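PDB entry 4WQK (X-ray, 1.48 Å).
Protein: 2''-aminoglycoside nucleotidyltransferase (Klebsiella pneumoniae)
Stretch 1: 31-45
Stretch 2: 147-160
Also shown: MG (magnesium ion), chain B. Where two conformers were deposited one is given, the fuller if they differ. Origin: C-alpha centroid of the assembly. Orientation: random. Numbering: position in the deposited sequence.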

# COMPACT_ATOMS: atom_id res chain seq x y z
N ALA A 31 -2.53 0.46 5.10
CA ALA A 31 -3.23 1.63 4.53
C ALA A 31 -4.67 1.66 4.99
O ALA A 31 -5.26 2.76 5.27
CB ALA A 31 -3.20 1.63 3.02
N ILE A 32 -5.29 0.48 5.08
CA ILE A 32 -6.65 0.38 5.62
C ILE A 32 -6.69 0.91 7.07
O ILE A 32 -7.53 1.74 7.40
CB ILE A 32 -7.17 -1.08 5.55
CG1 ILE A 32 -7.22 -1.53 4.08
CG2 ILE A 32 -8.54 -1.23 6.26
CD1 ILE A 32 -7.51 -3.02 3.91
N ASP A 33 -5.77 0.45 7.90
CA ASP A 33 -5.75 0.87 9.31
C ASP A 33 -5.42 2.35 9.41
O ASP A 33 -6.01 3.03 10.26
CB ASP A 33 -4.76 0.04 10.11
CG ASP A 33 -5.29 -1.35 10.45
OD1 ASP A 33 -6.38 -1.77 9.93
OD2 ASP A 33 -4.63 -2.04 11.26
N ALA A 34 -4.54 2.84 8.53
CA ALA A 34 -4.19 4.26 8.55
C ALA A 34 -5.42 5.13 8.19
O ALA A 34 -5.71 6.13 8.86
CB ALA A 34 -3.04 4.51 7.66
N ARG A 35 -6.14 4.76 7.12
CA ARG A 35 -7.32 5.52 6.75
C ARG A 35 -8.38 5.46 7.83
O ARG A 35 -9.14 6.42 8.06
CB ARG A 35 -7.90 5.00 5.42
CG ARG A 35 -7.06 5.44 4.25
CD ARG A 35 -7.71 5.14 2.90
NE ARG A 35 -6.85 5.75 1.90
CZ ARG A 35 -6.96 7.01 1.49
NH1 ARG A 35 -7.95 7.79 1.95
NH2 ARG A 35 -6.07 7.49 0.62
N LEU A 36 -8.51 4.30 8.50
CA LEU A 36 -9.47 4.19 9.58
C LEU A 36 -9.04 4.93 10.87
O LEU A 36 -9.86 5.31 11.70
CB LEU A 36 -9.75 2.73 9.94
CG LEU A 36 -10.38 2.00 8.75
CD1 LEU A 36 -10.45 0.55 9.14
CD2 LEU A 36 -11.78 2.52 8.48
N GLY A 37 -7.73 5.11 11.00
CA GLY A 37 -7.16 5.68 12.21
C GLY A 37 -7.21 4.73 13.37
O GLY A 37 -7.30 5.16 14.52
N ARG A 38 -7.17 3.43 13.10
CA ARG A 38 -7.29 2.43 14.14
C ARG A 38 -6.53 1.18 13.69
O ARG A 38 -6.70 0.71 12.56
CB ARG A 38 -8.77 2.05 14.44
CG ARG A 38 -9.77 3.22 14.78
CD ARG A 38 -9.51 3.92 16.15
NE ARG A 38 -10.69 4.45 16.83
CZ ARG A 38 -10.61 5.10 18.00
NH1 ARG A 38 -9.42 5.26 18.53
NH2 ARG A 38 -11.69 5.55 18.68
N VAL A 39 -5.72 0.63 14.58
CA VAL A 39 -5.07 -0.64 14.30
C VAL A 39 -6.10 -1.77 14.48
O VAL A 39 -6.67 -1.93 15.57
CB VAL A 39 -3.84 -0.85 15.20
CG1 VAL A 39 -3.12 -2.10 14.78
CG2 VAL A 39 -2.91 0.35 15.10
N THR A 40 -6.35 -2.55 13.42
CA THR A 40 -7.43 -3.54 13.46
C THR A 40 -6.99 -5.00 13.53
O THR A 40 -7.81 -5.89 13.78
CB THR A 40 -8.35 -3.43 12.22
OG1 THR A 40 -7.63 -3.85 11.05
CG2 THR A 40 -8.88 -2.01 12.06
N ARG A 41 -5.70 -5.24 13.30
CA ARG A 41 -5.16 -6.59 13.34
C ARG A 41 -3.64 -6.54 13.26
O ARG A 41 -3.06 -5.47 13.09
CB ARG A 41 -5.72 -7.48 12.21
CG ARG A 41 -5.28 -7.12 10.79
CD ARG A 41 -5.72 -8.23 9.84
NE ARG A 41 -5.51 -7.94 8.42
CZ ARG A 41 -4.44 -8.32 7.72
NH1 ARG A 41 -3.46 -8.97 8.33
NH2 ARG A 41 -4.34 -8.03 6.43
N LYS A 42 -3.01 -7.68 13.45
CA LYS A 42 -1.57 -7.81 13.28
C LYS A 42 -1.29 -7.95 11.79
O LYS A 42 -1.96 -8.70 11.08
CB LYS A 42 -1.04 -9.02 14.07
CG LYS A 42 0.48 -9.16 14.04
CD LYS A 42 1.16 -8.03 14.80
CE LYS A 42 2.63 -7.85 14.36
NZ LYS A 42 3.19 -6.54 14.83
N HIS A 43 -0.28 -7.23 11.32
CA HIS A 43 0.09 -7.21 9.89
C HIS A 43 1.38 -7.96 9.64
O HIS A 43 2.35 -7.79 10.39
CB HIS A 43 0.23 -5.76 9.42
CG HIS A 43 -1.03 -4.98 9.55
ND1 HIS A 43 -2.10 -5.17 8.71
CD2 HIS A 43 -1.41 -4.04 10.44
CE1 HIS A 43 -3.09 -4.38 9.08
NE2 HIS A 43 -2.69 -3.67 10.12
N ASP A 44 1.41 -8.80 8.60
CA ASP A 44 2.57 -9.62 8.30
C ASP A 44 3.76 -8.76 7.85
O ASP A 44 4.91 -9.15 8.04
CB ASP A 44 2.26 -10.64 7.19
CG ASP A 44 1.39 -11.80 7.65
OD1 ASP A 44 1.18 -11.99 8.88
OD2 ASP A 44 0.93 -12.53 6.75
N ASP A 45 3.45 -7.63 7.23
CA ASP A 45 4.49 -6.75 6.73
C ASP A 45 3.96 -5.34 6.53
O ASP A 45 2.80 -5.07 6.84
CB ASP A 45 5.08 -7.30 5.43
CG ASP A 45 4.07 -7.37 4.30
OD1 ASP A 45 3.03 -6.70 4.34
OD2 ASP A 45 4.33 -8.13 3.35
N THR A 147 -9.01 -15.93 6.33
CA THR A 147 -10.01 -15.05 6.92
C THR A 147 -9.50 -13.64 7.16
O THR A 147 -10.27 -12.71 6.98
CB THR A 147 -10.51 -15.68 8.22
OG1 THR A 147 -11.12 -16.94 7.93
CG2 THR A 147 -11.52 -14.78 8.96
N LYS A 148 -8.22 -13.45 7.48
CA LYS A 148 -7.74 -12.08 7.70
C LYS A 148 -7.90 -11.23 6.42
O LYS A 148 -8.13 -10.02 6.50
CB LYS A 148 -6.28 -12.03 8.18
CG LYS A 148 -5.23 -12.50 7.17
CD LYS A 148 -3.88 -12.76 7.85
CE LYS A 148 -2.99 -13.64 6.98
NZ LYS A 148 -1.64 -13.86 7.61
N HIS A 149 -7.83 -11.86 5.25
CA HIS A 149 -7.94 -11.09 4.01
C HIS A 149 -9.37 -10.83 3.68
O HIS A 149 -9.72 -9.75 3.16
CB HIS A 149 -7.28 -11.82 2.87
CG HIS A 149 -5.80 -11.93 3.03
ND1 HIS A 149 -5.04 -10.89 3.53
CD2 HIS A 149 -4.95 -12.94 2.77
CE1 HIS A 149 -3.77 -11.26 3.56
NE2 HIS A 149 -3.69 -12.50 3.12
N ILE A 150 -10.20 -11.80 4.00
CA ILE A 150 -11.63 -11.64 3.83
C ILE A 150 -12.07 -10.47 4.71
O ILE A 150 -12.80 -9.58 4.26
CB ILE A 150 -12.34 -12.93 4.19
CG1 ILE A 150 -11.93 -14.03 3.20
CG2 ILE A 150 -13.84 -12.77 4.07
CD1 ILE A 150 -12.50 -13.84 1.84
N GLU A 151 -11.60 -10.43 5.95
CA GLU A 151 -12.03 -9.37 6.86
C GLU A 151 -11.51 -8.00 6.43
O GLU A 151 -12.25 -7.01 6.54
CB GLU A 151 -11.58 -9.68 8.29
CG GLU A 151 -12.29 -10.89 8.85
CD GLU A 151 -11.86 -11.25 10.27
OE1 GLU A 151 -10.78 -10.78 10.72
OE2 GLU A 151 -12.60 -12.00 10.94
N SER A 152 -10.26 -7.92 5.98
CA SER A 152 -9.70 -6.63 5.60
C SER A 152 -10.41 -6.12 4.34
O SER A 152 -10.73 -4.92 4.23
CB SER A 152 -8.18 -6.71 5.38
OG SER A 152 -7.45 -6.62 6.60
N TYR A 153 -10.70 -7.03 3.40
CA TYR A 153 -11.47 -6.66 2.21
C TYR A 153 -12.83 -6.10 2.56
O TYR A 153 -13.20 -5.03 2.05
CB TYR A 153 -11.65 -7.87 1.29
CG TYR A 153 -12.48 -7.62 0.05
CD1 TYR A 153 -11.97 -6.87 -1.01
CD2 TYR A 153 -13.78 -8.08 -0.06
CE1 TYR A 153 -12.71 -6.62 -2.16
CE2 TYR A 153 -14.54 -7.82 -1.22
CZ TYR A 153 -13.99 -7.12 -2.26
OH TYR A 153 -14.74 -6.87 -3.40
N ARG A 154 -13.58 -6.79 3.43
CA ARG A 154 -14.92 -6.30 3.74
C ARG A 154 -14.85 -4.97 4.47
O ARG A 154 -15.70 -4.13 4.24
CB ARG A 154 -15.73 -7.31 4.54
CG ARG A 154 -16.29 -8.43 3.70
CD ARG A 154 -17.19 -9.26 4.61
NE ARG A 154 -17.23 -10.66 4.14
CZ ARG A 154 -18.21 -11.27 3.46
NH1 ARG A 154 -19.34 -10.66 3.20
NH2 ARG A 154 -18.06 -12.53 3.10
N LEU A 155 -13.83 -4.76 5.29
CA LEU A 155 -13.64 -3.47 5.94
C LEU A 155 -13.39 -2.33 4.94
O LEU A 155 -14.00 -1.26 5.04
CB LEU A 155 -12.49 -3.58 6.91
CG LEU A 155 -12.18 -2.40 7.79
CD1 LEU A 155 -13.49 -1.84 8.39
CD2 LEU A 155 -11.26 -2.94 8.88
N ALA A 156 -12.51 -2.54 3.97
CA ALA A 156 -12.30 -1.58 2.89
C ALA A 156 -13.60 -1.34 2.11
O ALA A 156 -13.95 -0.20 1.80
CB ALA A 156 -11.19 -2.07 1.98
N CYS A 157 -14.34 -2.40 1.85
CA CYS A 157 -15.58 -2.18 1.11
C CYS A 157 -16.63 -1.45 1.92
O CYS A 157 -17.36 -0.63 1.35
CB CYS A 157 -16.17 -3.49 0.62
SG CYS A 157 -15.14 -4.42 -0.57
N THR A 158 -16.73 -1.69 3.24
CA THR A 158 -17.65 -0.92 4.07
C THR A 158 -17.25 0.57 4.03
O THR A 158 -18.13 1.46 4.01
CB THR A 158 -17.63 -1.43 5.49
OG1 THR A 158 -18.11 -2.77 5.49
CG2 THR A 158 -18.53 -0.62 6.39
N SER A 159 -15.95 0.84 4.01
CA SER A 159 -15.48 2.22 4.08
C SER A 159 -15.72 2.96 2.76
O SER A 159 -16.08 4.15 2.77
CB SER A 159 -13.99 2.24 4.44
OG SER A 159 -13.74 1.62 5.71
N LEU A 160 -15.52 2.30 1.63
CA LEU A 160 -15.75 2.93 0.32
C LEU A 160 -17.24 2.94 -0.04
O LEU A 160 -17.75 3.91 -0.62
CB LEU A 160 -14.95 2.20 -0.76
CG LEU A 160 -15.04 2.93 -2.12
CD1 LEU A 160 -14.41 4.32 -2.07
CD2 LEU A 160 -14.34 2.01 -3.14
MG MG B . 1.31 -6.58 3.36
O HOH W 1 -6.20 -3.74 7.78
O HOH W 2 0.60 -5.50 5.28
O HOH W 3 -1.05 -6.21 2.92
O HOH W 4 0.53 -7.05 1.78
O HOH W 5 0.86 -8.42 3.98

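Contacts between segments far apart in sequence often divide into an apolar patch where helices cross and a polar patch where a loop carries charged groups along one of them. The pairing of residues 31-45 with 147-160 in this nucleotidyltransferase is a compact example. The end of one helix, 31-36, runs beside the helix 147-160 at 39°, their N-to-C directions broadly alike and their axes 10.6 Å apart at closest approach. Beyond Leu36 the chain leaves the helix at Gly37, whose positive phi suits glycine, and the loop then returns toward the beginning of the second helix, bringing Arg41 near Lys148. Some 490 Å² is buried in all.

Arg41 covers more surface than any other residue of its stretch. Its extended side chain reaches Ser152, where NE donates to OG at 3.0 Å in a nearly straight hydrogen bond; NH2 adds a weak one to the same OG at 3.4 Å. Ser152 OG lies near the plane of the guanidinium, where the N-H groups point, whereas Lys148 CG lies over one face, so that the aliphatic part of the lysine packs against a flat surface that has no N-H to offer. Two positively charged residues can thus be neighbours, with the lysine's charge carried farther along: Lys148 NZ forms a salt bridge with Asp44 OD2 at 3.0 Å, a hydrogen-bonded ion pair.

Ile32 anchors the apolar patch. Its CA is 6.6 Å from the CA of Ala156, a close approach of the two backbones, and its CD1 lies 4.3 Å from Ala156 CB and 3.8 Å from the backbone Ser152 O. On its other branch, Ile32 CG2 meets Leu155 CG at 4.1 Å. Leu155 widens this patch through its CD2, which lies 3.6 Å from Leu36 CD1 and 4.1 Å from Thr40 CG2. One turn on, Leu36 CD2 touches Ser159 OG at 3.5 Å; that hydroxyl donates its proton to Leu155 O at 3.0 Å within its own helix, which satisfies it beside an apolar neighbour.

The loop is held in place by Asp33. Its OD1 accepts from Thr40 OG1 at 2.7 Å, while its OD2 accepts from Thr40 N and from His43 NE2, each at 2.8 Å. Water 1 extends this network across the contact, donating to Asp33 OD1 at 2.9 Å and accepting a weak hydrogen bond from Ser152 OG at 3.4 Å. Ser152 therefore receives from Arg41 and gives to the water, joining both polar systems.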